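Local coordinates for protein farnesyl pyrophosphate synthetase (Staphylococcus aureus, PDB 5H9D) that probably condenses isopentenyl diphosphate units onto an allylic diphosphate, with magnesium as cofactor, to build the heptaprenyl diphosphate chain, at residues E241-P246 with I277-A282. Numbering follows the deposited sequence.
Sequences EMRKNP and IDEAKA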
loop_
_atom_site.group_PDB
_atom_site.type_symbol
_atom_site.label_atom_id
_atom_site.label_comp_id
_atom_site.label_asym_id
_atom_site.label_seq_id
_atom_site.Cartn_x
_atom_site.Cartn_y
_atom_site.Cartn_z
ATOM N N GLU A 241 24.878 12.134 -13.070
ATOM C CA GLU A 241 26.314 12.006 -13.154
ATOM C C GLU A 241 26.697 11.018 -14.248
ATOM O O GLU A 241 27.791 11.089 -14.774
ATOM C CB GLU A 241 26.906 11.577 -11.805
ATOM C CG GLU A 241 28.435 11.719 -11.715
ATOM C CD GLU A 241 28.948 13.105 -12.112
ATOM O OE1 GLU A 241 30.184 13.283 -12.226
ATOM O OE2 GLU A 241 28.125 14.021 -12.316
ATOM N N MET A 242 25.802 10.106 -14.614
ATOM C CA MET A 242 26.143 9.146 -15.666
ATOM C C MET A 242 26.203 9.808 -17.045
ATOM O O MET A 242 27.226 9.705 -17.733
ATOM C CB MET A 242 25.156 7.972 -15.711
ATOM C CG MET A 242 25.360 6.933 -14.619
ATOM S SD MET A 242 24.402 5.388 -14.897
ATOM C CE MET A 242 23.080 5.572 -13.808
ATOM N N ARG A 243 25.129 10.494 -17.448
ATOM C CA ARG A 243 25.080 11.145 -18.752
ATOM C C ARG A 243 26.278 12.047 -19.037
ATOM O O ARG A 243 26.657 12.227 -20.187
ATOM C CB ARG A 243 23.794 11.960 -18.899
ATOM C CG ARG A 243 23.588 12.960 -17.788
ATOM C CD ARG A 243 22.684 14.124 -18.172
ATOM N NE ARG A 243 21.385 13.722 -18.709
ATOM C CZ ARG A 243 20.256 14.415 -18.525
ATOM N NH1 ARG A 243 20.267 15.539 -17.812
ATOM N NH2 ARG A 243 19.112 13.988 -19.059
ATOM N N LYS A 244 26.887 12.615 -18.008
ATOM C CA LYS A 244 28.024 13.490 -18.263
ATOM C C LYS A 244 29.382 12.951 -17.818
ATOM O O LYS A 244 30.380 13.677 -17.881
ATOM C CB LYS A 244 27.798 14.870 -17.621
ATOM C CG LYS A 244 27.878 14.930 -16.104
ATOM C CD LYS A 244 27.625 16.366 -15.681
ATOM C CE LYS A 244 27.291 16.521 -14.203
ATOM N NZ LYS A 244 26.650 17.868 -13.997
ATOM N N ASN A 245 29.429 11.687 -17.394
ATOM C CA ASN A 245 30.672 11.093 -16.920
ATOM C C ASN A 245 30.785 9.640 -17.355
ATOM O O ASN A 245 30.508 8.720 -16.576
ATOM C CB ASN A 245 30.724 11.176 -15.394
ATOM C CG ASN A 245 32.104 10.935 -14.842
ATOM O OD1 ASN A 245 32.999 10.455 -15.540
ATOM N ND2 ASN A 245 32.287 11.266 -13.571
ATOM N N PRO A 246 31.215 9.410 -18.607
ATOM C CA PRO A 246 31.371 8.060 -19.160
ATOM C C PRO A 246 32.218 7.079 -18.342
ATOM O O PRO A 246 32.144 5.868 -18.562
ATOM C CB PRO A 246 31.931 8.316 -20.565
ATOM C CG PRO A 246 32.572 9.661 -20.463
ATOM C CD PRO A 246 31.604 10.426 -19.600
ATOM N N ILE A 277 24.389 16.498 -7.618
ATOM C CA ILE A 277 23.579 16.557 -6.424
ATOM C C ILE A 277 22.806 17.854 -6.509
ATOM O O ILE A 277 21.699 17.968 -5.992
ATOM C CB ILE A 277 24.432 16.562 -5.149
ATOM C CG1 ILE A 277 24.705 15.133 -4.726
ATOM C CG2 ILE A 277 23.708 17.294 -4.028
ATOM C CD1 ILE A 277 23.455 14.390 -4.297
ATOM N N ASP A 278 23.390 18.833 -7.182
ATOM C CA ASP A 278 22.734 20.121 -7.300
ATOM C C ASP A 278 21.789 20.193 -8.488
ATOM O O ASP A 278 20.756 20.865 -8.428
ATOM C CB ASP A 278 23.793 21.232 -7.332
ATOM C CG ASP A 278 24.478 21.415 -5.969
ATOM O OD1 ASP A 278 23.844 22.028 -5.068
ATOM O OD2 ASP A 278 25.627 20.924 -5.794
ATOM N N GLU A 279 22.125 19.491 -9.563
ATOM C CA GLU A 279 21.258 19.485 -10.718
ATOM C C GLU A 279 19.985 18.755 -10.271
ATOM O O GLU A 279 18.881 19.127 -10.669
ATOM C CB GLU A 279 21.944 18.767 -11.878
ATOM C CG GLU A 279 21.247 18.960 -13.227
ATOM C CD GLU A 279 21.842 18.088 -14.341
ATOM O OE1 GLU A 279 21.193 17.930 -15.409
ATOM O OE2 GLU A 279 22.961 17.566 -14.150
ATOM N N ALA A 280 20.141 17.737 -9.414
ATOM C CA ALA A 280 19.005 16.966 -8.901
ATOM C C ALA A 280 18.111 17.884 -8.072
ATOM O O ALA A 280 16.907 17.995 -8.318
ATOM C CB ALA A 280 19.492 15.819 -8.064
ATOM N N LYS A 281 18.721 18.535 -7.090
ATOM C CA LYS A 281 18.036 19.479 -6.225
ATOM C C LYS A 281 17.276 20.488 -7.077
ATOM O O LYS A 281 16.189 20.926 -6.709
ATOM C CB LYS A 281 19.039 20.259 -5.396
ATOM C CG LYS A 281 19.625 19.579 -4.184
ATOM C CD LYS A 281 20.450 20.660 -3.473
ATOM C CE LYS A 281 21.328 20.157 -2.341
ATOM N NZ LYS A 281 22.415 21.170 -2.119
ATOM N N ALA A 282 17.870 20.856 -8.207
ATOM C CA ALA A 282 17.279 21.838 -9.122
ATOM C C ALA A 282 15.954 21.392 -9.728
ATOM O O ALA A 282 15.027 22.191 -9.938
ATOM C CB ALA A 282 18.251 22.153 -10.226
#
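The carboxylate of E279 reaches between two basic side chains, R243 and K244, and offers one oxygen to each. OE1 of E279 lies 3.5 Å from NH1 of R243, at the guanidinium edge and near its plane, while OE2 of E279 faces NZ of K244 across a long 3.7 Å. The carboxylate and guanidinium planes are turned 34° from each other, and no hydrogen bond joins the two segments; the link is a salt-bridge network at the surface, burying about 100 Å². Glutamate suits its place because its chain, with CG anti to the backbone N (chi1 -168°) and extended beyond, carries the charge well clear of its helix. The exposed lysine, long and flexible, brings its ammonium past it in the opposite direction, whereas the arginine bends at chi3 (54°) and, meeting it obliquely, presents the edge of its flat guanidinium to OE1. Two positive groups round one carboxylate would be expected to favour its ionised form.

Within residues 241-246, the amide ND2 of N245 donates to OE1 of E241 at 3.2 Å, tying the turn back to the preceding helix. Asparagine fits here as the N-cap of helix 246-253, its OD1 making a weak bond to the backbone N of D247. The other carboxylate oxygen of E241 accepts from S276. The contact thus joins the C-terminal end of helix 236-243 to the first turn of helix 276-296, whose I277 and A280 pack on V211 of helix 188-215, in the largely helical polyprenyl synthetase fold.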